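Glyoxalase-related enzyme, AraC type (Clostridium phytofermentans, PDB 3BT3) is of unknown function but belongs to the vicinal oxygen chelate (VOC) superfamily of glyoxalase-like proteins and is probably part of a DNA-binding transcription regulator. Local coordinates at residues 34-39 with 61-66. Residues are numbered along the deposited sequence; the frame is centred on the assembly and turned at random.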
ATOM      1  N   LYS A  34      10.734  15.990   6.456  1.00 27.98           N
ATOM      2  CA  LYS A  34       9.522  16.682   6.889  1.00 29.18           C
ATOM      3  C   LYS A  34       8.341  15.707   6.975  1.00 27.92           C
ATOM      4  O   LYS A  34       7.519  15.802   7.888  1.00 26.92           O
ATOM      5  CB  LYS A  34       9.187  17.845   5.937  1.00 31.36           C
ATOM      6  CG  LYS A  34       7.891  18.581   6.296  1.00 32.62           C
ATOM      7  CD  LYS A  34       7.701  19.871   5.498  1.00 37.30           C
ATOM      8  CE  LYS A  34       7.247  19.605   4.071  1.00 40.34           C
ATOM      9  NZ  LYS A  34       5.857  19.053   4.006  1.00 40.81           N
ATOM     10  N   THR A  35       8.269  14.774   6.023  1.00 25.51           N
ATOM     11  CA  THR A  35       7.203  13.775   5.989  1.00 24.91           C
ATOM     12  C   THR A  35       7.295  12.859   7.200  1.00 25.21           C
ATOM     13  O   THR A  35       6.296  12.567   7.850  1.00 25.92           O
ATOM     14  CB  THR A  35       7.292  12.928   4.719  1.00 24.98           C
ATOM     15  OG1 THR A  35       7.041  13.765   3.587  1.00 24.89           O
ATOM     16  CG2 THR A  35       6.277  11.785   4.747  1.00 21.90           C
ATOM     17  N   VAL A  36       8.510  12.428   7.506  1.00 25.35           N
ATOM     18  CA  VAL A  36       8.749  11.558   8.649  1.00 25.79           C
ATOM     19  C   VAL A  36       8.434  12.265   9.972  1.00 26.95           C
ATOM     20  O   VAL A  36       7.917  11.643  10.901  1.00 26.80           O
ATOM     21  CB  VAL A  36      10.218  11.078   8.657  1.00 25.00           C
ATOM     22  CG1 VAL A  36      10.593  10.530  10.014  1.00 24.91           C
ATOM     23  CG2 VAL A  36      10.415  10.018   7.600  1.00 20.93           C
ATOM     24  N   LYS A  37       8.747  13.555  10.060  1.00 27.63           N
ATOM     25  CA  LYS A  37       8.491  14.310  11.283  1.00 28.37           C
ATOM     26  C   LYS A  37       6.993  14.439  11.484  1.00 27.50           C
ATOM     27  O   LYS A  37       6.497  14.417  12.611  1.00 27.58           O
ATOM     28  CB  LYS A  37       9.135  15.696  11.210  1.00 29.83           C
ATOM     29  CG  LYS A  37      10.596  15.701  11.613  1.00 37.54           C
ATOM     30  CD  LYS A  37      11.265  17.041  11.320  1.00 41.64           C
ATOM     31  CE  LYS A  37      12.664  17.137  11.953  1.00 44.08           C
ATOM     32  NZ  LYS A  37      13.607  16.066  11.492  1.00 47.19           N
ATOM     33  N   TRP A  38       6.270  14.546  10.378  1.00 26.51           N
ATOM     34  CA  TRP A  38       4.830  14.673  10.440  1.00 26.49           C
ATOM     35  C   TRP A  38       4.232  13.365  10.967  1.00 27.64           C
ATOM     36  O   TRP A  38       3.424  13.374  11.905  1.00 26.31           O
ATOM     37  CB  TRP A  38       4.270  14.998   9.058  1.00 25.98           C
ATOM     38  CG  TRP A  38       2.804  15.211   9.069  1.00 26.64           C
ATOM     39  CD1 TRP A  38       2.142  16.364   9.385  1.00 26.48           C
ATOM     40  CD2 TRP A  38       1.803  14.228   8.815  1.00 25.62           C
ATOM     41  NE1 TRP A  38       0.786  16.159   9.346  1.00 28.57           N
ATOM     42  CE2 TRP A  38       0.548  14.853   8.999  1.00 28.88           C
ATOM     43  CE3 TRP A  38       1.840  12.878   8.447  1.00 27.17           C
ATOM     44  CZ2 TRP A  38      -0.664  14.167   8.837  1.00 26.05           C
ATOM     45  CZ3 TRP A  38       0.634  12.196   8.283  1.00 27.45           C
ATOM     46  CH2 TRP A  38      -0.600  12.845   8.479  1.00 25.20           C
ATOM     47  N   PHE A  39       4.640  12.243  10.377  1.00 24.81           N
ATOM     48  CA  PHE A  39       4.131  10.959  10.814  1.00 25.58           C
ATOM     49  C   PHE A  39       4.424  10.746  12.291  1.00 28.49           C
ATOM     50  O   PHE A  39       3.667  10.075  12.990  1.00 29.43           O
ATOM     51  CB  PHE A  39       4.754   9.816  10.007  1.00 22.65           C
ATOM     52  CG  PHE A  39       3.974   9.441   8.784  1.00 18.38           C
ATOM     53  CD1 PHE A  39       4.223  10.056   7.564  1.00 14.90           C
ATOM     54  CD2 PHE A  39       2.982   8.472   8.857  1.00 15.51           C
ATOM     55  CE1 PHE A  39       3.496   9.714   6.441  1.00 14.53           C
ATOM     56  CE2 PHE A  39       2.246   8.119   7.736  1.00 14.08           C
ATOM     57  CZ  PHE A  39       2.501   8.736   6.530  1.00 15.21           C
ATOM     58  N   GLY A  61      13.153   5.486   2.566  1.00 22.58           N
ATOM     59  CA  GLY A  61      12.941   5.377   3.991  1.00 22.41           C
ATOM     60  C   GLY A  61      11.585   4.764   4.253  1.00 23.53           C
ATOM     61  O   GLY A  61      10.952   4.233   3.336  1.00 23.43           O
ATOM     62  N   CYS A  62      11.127   4.818   5.497  1.00 22.87           N
ATOM     63  CA  CYS A  62       9.822   4.276   5.784  1.00 27.43           C
ATOM     64  C   CYS A  62       9.301   4.726   7.120  1.00 26.94           C
ATOM     65  O   CYS A  62      10.049   5.243   7.948  1.00 28.24           O
ATOM     66  CB  CYS A  62       9.856   2.750   5.720  1.00 29.39           C
ATOM     67  SG  CYS A  62      10.939   2.010   6.920  1.00 46.01           S
ATOM     68  N   VAL A  63       7.998   4.552   7.302  1.00 25.76           N
ATOM     69  CA  VAL A  63       7.331   4.895   8.542  1.00 26.86           C
ATOM     70  C   VAL A  63       6.425   3.727   8.914  1.00 28.41           C
ATOM     71  O   VAL A  63       5.887   3.045   8.048  1.00 28.76           O
ATOM     72  CB  VAL A  63       6.494   6.201   8.408  1.00 25.59           C
ATOM     73  CG1 VAL A  63       7.426   7.372   8.226  1.00 22.67           C
ATOM     74  CG2 VAL A  63       5.527   6.108   7.227  1.00 23.56           C
ATOM     75  N   PHE A  64       6.275   3.489  10.207  1.00 30.55           N
ATOM     76  CA  PHE A  64       5.450   2.399  10.687  1.00 32.44           C
ATOM     77  C   PHE A  64       4.799   2.805  11.994  1.00 33.94           C
ATOM     78  O   PHE A  64       5.326   3.665  12.718  1.00 30.96           O
ATOM     79  CB  PHE A  64       6.297   1.134  10.871  1.00 34.53           C
ATOM     80  CG  PHE A  64       7.768   1.404  11.039  1.00 37.04           C
ATOM     81  CD1 PHE A  64       8.261   1.958  12.216  1.00 38.82           C
ATOM     82  CD2 PHE A  64       8.660   1.125  10.006  1.00 38.46           C
ATOM     83  CE1 PHE A  64       9.623   2.236  12.367  1.00 40.31           C
ATOM     84  CE2 PHE A  64      10.021   1.397  10.144  1.00 40.54           C
ATOM     85  CZ  PHE A  64      10.505   1.956  11.328  1.00 39.52           C
ATOM     86  N   ASP A  65       3.652   2.193  12.284  1.00 35.20           N
ATOM     87  CA  ASP A  65       2.904   2.508  13.490  1.00 38.66           C
ATOM     88  C   ASP A  65       3.527   1.991  14.784  1.00 39.47           C
ATOM     89  O   ASP A  65       3.340   2.592  15.834  1.00 39.85           O
ATOM     90  CB  ASP A  65       1.456   2.022  13.359  1.00 40.35           C
ATOM     91  CG  ASP A  65       1.357   0.552  12.990  1.00 44.87           C
ATOM     92  OD1 ASP A  65       1.749   0.173  11.858  1.00 46.29           O
ATOM     93  OD2 ASP A  65       0.885  -0.230  13.840  1.00 46.05           O
ATOM     94  N   TYR A  66       4.275   0.896  14.714  1.00 42.35           N
ATOM     95  CA  TYR A  66       4.923   0.341  15.906  1.00 46.50           C
ATOM     96  C   TYR A  66       6.287   0.979  16.187  1.00 49.33           C
ATOM     97  O   TYR A  66       6.753   1.813  15.416  1.00 46.74           O
ATOM     98  CB  TYR A  66       5.067  -1.186  15.774  1.00 46.68           C
ATOM     99  CG  TYR A  66       5.312  -1.688  14.366  1.00 47.45           C
ATOM    100  CD1 TYR A  66       6.605  -1.934  13.897  1.00 46.82           C
ATOM    101  CD2 TYR A  66       4.241  -1.908  13.493  1.00 48.43           C
ATOM    102  CE1 TYR A  66       6.826  -2.390  12.583  1.00 48.17           C
ATOM    103  CE2 TYR A  66       4.449  -2.357  12.186  1.00 49.40           C
ATOM    104  CZ  TYR A  66       5.738  -2.595  11.736  1.00 49.18           C
ATOM    105  OH  TYR A  66       5.925  -3.018  10.436  1.00 50.17           O
TER
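Val63 lays its CG2 methyl over one face of the Phe39 ring, a CH-pi contact in which the carbon sits 3.8 Å from the ring centroid and only 9° off the ring normal. The pair joins helix 32-41 to strand 58-64 within a beta-alpha-beta-beta-beta module, the unit from which VOC folds are built: here a helix packs on a four-stranded mixed sheet. The two branches of Val63 divide the work. With CG1 anti to the carbonyl carbon (chi1 -68°), CG2 falls between the backbone N and the carbonyl carbon and meets the aromatic face, while CG1 reaches the helix one turn earlier, 4.0 Å from Val36 CG2, and also rests against Phe39 CB. A beta-branched residue suits this inward-facing strand position, since one methyl can enter between Val36 and Phe39, three residues apart on the helix, while the other covers the ring. Valine also suits the helix side: its short side chain is consistent with the close approach of the backbones here, the CA atoms of Val36 and Val63 lying 6.8 Å apart. No hydrogen bond links the two segments; the strand's backbone pairs instead with its neighbours, Val63 with Phe81 and Cys62 with Asp48. Leu83 of strand 81-85 touches both valines and extends the apolar layer. Along the strand, Cys62 and Phe64 direct their side chains away from the helix, as the alternation of a beta-strand requires. Phenylalanine offers two broad apolar faces, and both are used: on the face opposite the methyl, Trp38 CZ3 stands 4.1 Å above the Phe39 ring plane, over its centre.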